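Local coordinates for protein 3-isopropylmalate dehydratase small subunit (Campylobacter jejuni, PDB 3Q3W) that catalyses the interconversion of 2-isopropylmalate and 3-isopropylmalate by way of 2-isopropylmaleate, acting as the small subunit of isopropylmalate isomerase, at residues Ser78-Gly83 with Ile104-Ala109; Leu121-Leu126 with Phe164-Phe169. One frame throughout, in Å; residues are numbered along the deposited sequence.

Interaction 1 of 2, residues Ser78-Gly83 with Ile104-Ala109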
# COMPACT_ATOMS: atom_id res chain seq x y z
N SER A 78 -0.26 -5.44 5.36
CA SER A 78 0.27 -6.73 4.92
C SER A 78 1.35 -7.28 5.85
O SER A 78 1.65 -6.72 6.89
CB SER A 78 0.84 -6.60 3.53
OG SER A 78 0.80 -7.84 2.85
N PHE A 79 1.91 -8.42 5.48
CA PHE A 79 2.88 -9.06 6.31
C PHE A 79 4.25 -8.74 5.74
O PHE A 79 4.38 -7.80 4.94
CB PHE A 79 2.60 -10.55 6.40
CG PHE A 79 1.31 -10.93 7.10
CD1 PHE A 79 0.73 -10.10 8.05
CD2 PHE A 79 0.73 -12.17 6.86
CE1 PHE A 79 -0.41 -10.50 8.70
CE2 PHE A 79 -0.41 -12.58 7.52
CZ PHE A 79 -0.98 -11.74 8.43
N GLU A 80 5.27 -9.49 6.17
CA GLU A 80 6.65 -9.09 5.95
C GLU A 80 7.10 -9.17 4.52
O GLU A 80 6.55 -9.91 3.72
CB GLU A 80 7.62 -9.91 6.82
CG GLU A 80 7.42 -11.45 6.80
CD GLU A 80 6.58 -11.97 7.99
OE1 GLU A 80 5.44 -11.49 8.18
OE2 GLU A 80 7.08 -12.85 8.72
N ASN A 81 8.17 -8.41 4.25
CA ASN A 81 8.85 -8.40 2.97
C ASN A 81 7.91 -8.04 1.84
O ASN A 81 7.93 -8.62 0.76
CB ASN A 81 9.61 -9.72 2.72
CG ASN A 81 10.61 -9.63 1.57
OD1 ASN A 81 11.20 -8.57 1.32
ND2 ASN A 81 10.78 -10.73 0.85
N PHE A 82 7.09 -7.03 2.09
CA PHE A 82 6.20 -6.55 1.08
C PHE A 82 6.99 -5.88 -0.03
O PHE A 82 7.85 -5.04 0.22
CB PHE A 82 5.23 -5.53 1.64
CG PHE A 82 4.14 -5.13 0.66
CD1 PHE A 82 2.91 -5.74 0.67
CD2 PHE A 82 4.37 -4.12 -0.27
CE1 PHE A 82 1.91 -5.35 -0.21
CE2 PHE A 82 3.39 -3.74 -1.15
CZ PHE A 82 2.17 -4.36 -1.15
N GLY A 83 6.70 -6.25 -1.27
CA GLY A 83 7.39 -5.61 -2.40
C GLY A 83 8.63 -6.33 -2.83
O GLY A 83 9.39 -5.81 -3.62
N ILE A 104 1.10 -0.47 5.61
CA ILE A 104 1.59 -0.83 6.91
C ILE A 104 2.02 -2.29 6.82
O ILE A 104 1.23 -3.15 6.40
CB ILE A 104 0.47 -0.63 7.97
CG1 ILE A 104 0.09 0.85 8.03
CG2 ILE A 104 0.90 -1.13 9.37
CD1 ILE A 104 -1.15 1.13 8.77
N ALA A 105 3.26 -2.59 7.17
CA ALA A 105 3.76 -3.97 7.18
C ALA A 105 4.89 -4.03 8.19
O ALA A 105 5.35 -2.99 8.63
CB ALA A 105 4.28 -4.38 5.80
N PRO A 106 5.36 -5.24 8.55
CA PRO A 106 6.49 -5.34 9.46
C PRO A 106 7.84 -4.97 8.79
O PRO A 106 8.76 -4.51 9.46
CB PRO A 106 6.49 -6.82 9.88
CG PRO A 106 5.25 -7.43 9.29
CD PRO A 106 4.88 -6.57 8.14
N SER A 107 7.93 -5.19 7.48
CA SER A 107 9.09 -4.87 6.70
C SER A 107 8.72 -4.74 5.20
O SER A 107 7.65 -5.15 4.77
CB SER A 107 10.15 -5.93 6.88
OG SER A 107 9.65 -7.19 6.51
N PHE A 108 9.64 -4.13 4.44
CA PHE A 108 9.48 -3.90 3.01
C PHE A 108 10.80 -4.24 2.36
O PHE A 108 11.86 -3.96 2.91
CB PHE A 108 9.20 -2.43 2.71
CG PHE A 108 7.89 -1.96 3.20
CD1 PHE A 108 6.77 -2.04 2.38
CD2 PHE A 108 7.75 -1.45 4.48
CE1 PHE A 108 5.56 -1.62 2.81
CE2 PHE A 108 6.53 -1.04 4.93
CZ PHE A 108 5.43 -1.12 4.10
N ALA A 109 10.71 -4.83 1.17
CA ALA A 109 11.87 -5.06 0.36
C ALA A 109 12.52 -3.70 0.11
O ALA A 109 11.85 -2.74 -0.23
CB ALA A 109 11.50 -5.73 -0.93
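S78 and I104 open the backbone hydrogen bonds of this contact: S78 N donates to I104 O over 2.9 Å. Further on, A109 N reaches F82 O at 3.0 Å. Between these two lies a weak bond of 3.3 Å from F82 N to S107 O. S78 O, buried by the contact, has no hydrogen-bond partner in the model and meets the CA-H of A105.

One side chain takes part in this polar work. S107 turns OG between its own N and carbonyl carbon (chi1 58°), where it accepts from N81 N at 3.0 Å; a small hydroxyl suits a place this near the neighbouring backbone. N81 adopts left-handed backbone angles, which asparagine tolerates well, and its ND2 bonds to N21.

Strands 73-78 and 102-105 are parallel neighbours joined through helix 90-98, a beta-alpha-beta crossover of the aconitase C-terminal domain. The contact lies where both strands end and their following loops run on together; beyond G83 the first loop enters the Gly-Ser-Ser-Arg sequence characteristic of the family.

Van der Waals contacts surround these bonds. P106 lays CD 3.3 Å from F79 C, and the CB of A105 comes 3.5 Å from F79 O; small A105 and the compact ring of P106 are suited to this close backbone approach. F82 and F108 cross obliquely, with F82 CB 3.9 Å from F108 CD1, while the F82 ring also meets F112 edge-to-face. A109 CB rests 3.4 Å from G83 O. G83 has a positive phi (91°), where a side chain would crowd the carbonyl O of F82, a conformation that suits glycine. At the partly exposed residues E80 and F79, K128 forms a salt bridge with E80 OE1 and a cation-pi contact with the F79 ring.

Interaction 2 of 2, residues Leu121-Leu126 with Phe164-Phe169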
# COMPACT_ATOMS: atom_id res chain seq x y z
N LEU A 121 4.23 7.15 -1.99
CA LEU A 121 3.56 6.03 -1.35
C LEU A 121 4.22 5.78 0.03
O LEU A 121 5.33 5.27 0.09
CB LEU A 121 3.68 4.78 -2.24
CG LEU A 121 3.09 3.43 -1.78
CD1 LEU A 121 1.64 3.60 -1.31
CD2 LEU A 121 3.19 2.34 -2.85
N LEU A 122 3.57 6.17 1.12
CA LEU A 122 4.16 6.05 2.45
C LEU A 122 4.24 4.63 3.00
O LEU A 122 3.21 3.95 3.21
CB LEU A 122 3.44 6.92 3.45
CG LEU A 122 3.98 6.95 4.88
CD1 LEU A 122 5.50 7.26 4.95
CD2 LEU A 122 3.19 8.01 5.68
N THR A 123 5.45 4.22 3.29
CA THR A 123 5.71 2.88 3.76
C THR A 123 6.01 2.90 5.28
O THR A 123 7.03 3.44 5.73
CB THR A 123 6.90 2.34 3.01
OG1 THR A 123 8.00 3.20 3.28
CG2 THR A 123 6.63 2.37 1.53
N ILE A 124 5.07 2.33 6.03
CA ILE A 124 5.07 2.36 7.49
C ILE A 124 5.45 1.00 8.00
O ILE A 124 4.72 0.02 7.82
CB ILE A 124 3.67 2.70 8.01
CG1 ILE A 124 3.34 4.13 7.61
CG2 ILE A 124 3.59 2.49 9.53
CD1 ILE A 124 1.87 4.49 7.61
N GLU A 125 6.62 0.96 8.65
CA GLU A 125 7.09 -0.28 9.23
C GLU A 125 6.63 -0.30 10.68
O GLU A 125 6.93 0.63 11.44
CB GLU A 125 8.62 -0.40 9.14
CG GLU A 125 9.10 -0.75 7.73
CD GLU A 125 10.62 -0.73 7.55
OE1 GLU A 125 11.36 -0.31 8.50
OE2 GLU A 125 11.07 -1.18 6.45
N LEU A 126 5.86 -1.34 11.04
CA LEU A 126 5.45 -1.58 12.42
C LEU A 126 6.02 -2.90 12.93
O LEU A 126 6.35 -3.78 12.14
CB LEU A 126 3.93 -1.58 12.54
CG LEU A 126 3.28 -0.22 12.28
CD1 LEU A 126 1.80 -0.21 12.69
CD2 LEU A 126 4.08 0.90 13.01
N PHE A 164 6.03 5.13 14.19
CA PHE A 164 6.94 4.62 13.16
C PHE A 164 8.10 5.59 12.80
O PHE A 164 8.05 6.78 13.04
CB PHE A 164 6.15 4.22 11.89
CG PHE A 164 5.52 5.39 11.14
CD1 PHE A 164 6.16 5.95 10.04
CD2 PHE A 164 4.29 5.90 11.52
CE1 PHE A 164 5.60 7.03 9.37
CE2 PHE A 164 3.71 6.97 10.84
CZ PHE A 164 4.36 7.52 9.76
N ASP A 165 9.12 5.02 12.19
CA ASP A 165 10.29 5.77 11.75
C ASP A 165 10.23 6.11 10.27
O ASP A 165 9.59 5.41 9.51
CB ASP A 165 11.55 4.94 11.98
CG ASP A 165 12.00 4.96 13.41
OD1 ASP A 165 11.92 6.06 14.02
OD2 ASP A 165 12.43 3.90 13.92
N LEU A 166 10.93 7.17 9.87
CA LEU A 166 11.19 7.42 8.47
C LEU A 166 12.33 8.40 8.31
O LEU A 166 12.37 9.44 8.98
CB LEU A 166 9.95 7.99 7.76
CG LEU A 166 9.93 7.81 6.24
CD1 LEU A 166 9.55 6.37 5.88
CD2 LEU A 166 8.96 8.79 5.61
N ASP A 167 13.27 8.05 7.43
CA ASP A 167 14.40 8.93 7.09
C ASP A 167 13.88 10.37 6.94
O ASP A 167 12.88 10.57 6.27
CB ASP A 167 14.95 8.40 5.75
CG ASP A 167 15.93 9.33 5.08
OD1 ASP A 167 17.12 9.27 5.41
OD2 ASP A 167 15.52 10.08 4.16
N ASP A 168 14.56 11.38 7.51
CA ASP A 168 14.08 12.77 7.44
C ASP A 168 13.92 13.29 6.01
O ASP A 168 13.02 14.09 5.73
CB ASP A 168 15.00 13.73 8.20
CG ASP A 168 14.79 13.71 9.72
OD1 ASP A 168 13.68 13.46 10.23
OD2 ASP A 168 15.77 14.01 10.40
N PHE A 169 14.80 12.87 5.12
CA PHE A 169 14.77 13.37 3.76
C PHE A 169 13.52 12.86 3.05
O PHE A 169 12.81 13.66 2.43
CB PHE A 169 16.04 12.97 2.99
CG PHE A 169 16.00 13.32 1.56
CD1 PHE A 169 15.93 14.65 1.16
CD2 PHE A 169 16.01 12.33 0.59
CE1 PHE A 169 15.88 14.99 -0.17
CE2 PHE A 169 15.98 12.65 -0.73
CZ PHE A 169 15.92 13.98 -1.13
O HOH W 1 9.14 2.44 11.97
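F164 spreads its ring over I124, whose CG1 stands 4.0 Å above the ring centroid and only 7° off the normal, a CH-pi contact. The isoleucine branches at CB, and its second arm is used as well: CG2 lies 3.8 Å from F164 CG, so one residue covers both the middle of the ring and its root. The CB of F164 points toward the strand, and CG sits between its own N and carbonyl carbon (chi1 67°). L126 adds CD2, 4.1 Å from F164 CB, and at the far end of the ring L122 CD2 comes within 4.3 Å of F164 CZ.

A second group of contacts belongs to L166. Its two methyls divide the work, CD2 meeting L122 CD1 at 3.8 Å and CD1 lying 3.9 Å from T123 O. A forked leucine thus touches both a side chain and the backbone of the strand. T123 OG1, buried here, has no hydrogen-bond partner in the model.

Strand 122-125 is one outermost strand of the mixed sheet, and F164 directly follows strand 160-163, the other. The contact packs the segment that leaves strand 160-163 against strand 122-125, consistent with the layered beta/beta/alpha fold of the swivelling aconitase-type domain.

One water links the backbones, donating to E125 O at 2.9 Å and accepting from D165 N at a distance so short that its exact value is doubtful. Farther out, helix 168-176 begins just after D167, the N-cap residue, whose OD2 accepts from H170 N; a short carboxylate is well suited to meeting the N-H groups of a helix start. That helix returns L174 onto both L122 and L166. On the strand side, I124 also packs on I104, and E125 OE2 forms a salt bridge with K113 of helix 110-118.

Overall arrangement
The two contacts meet along the sheet, where strands 102-105 and 122-125 are neighbours: A105 probably exchanges backbone hydrogen bonds with I124 and L126, while I104 packs on L126 and F108 on I124. Interaction 1 lies closer to the chain centre yet is only partly buried, and joins loops leaving the ends of two parallel strands; backbone bonds and a serine hydroxyl dominate it. Interaction 2 is more fully buried at its touching residues but buries less surface. It joins an outermost strand to the segment leading into helix 168-176, relying on leucine, isoleucine and phenylalanine side chains, with water as its polar bridge.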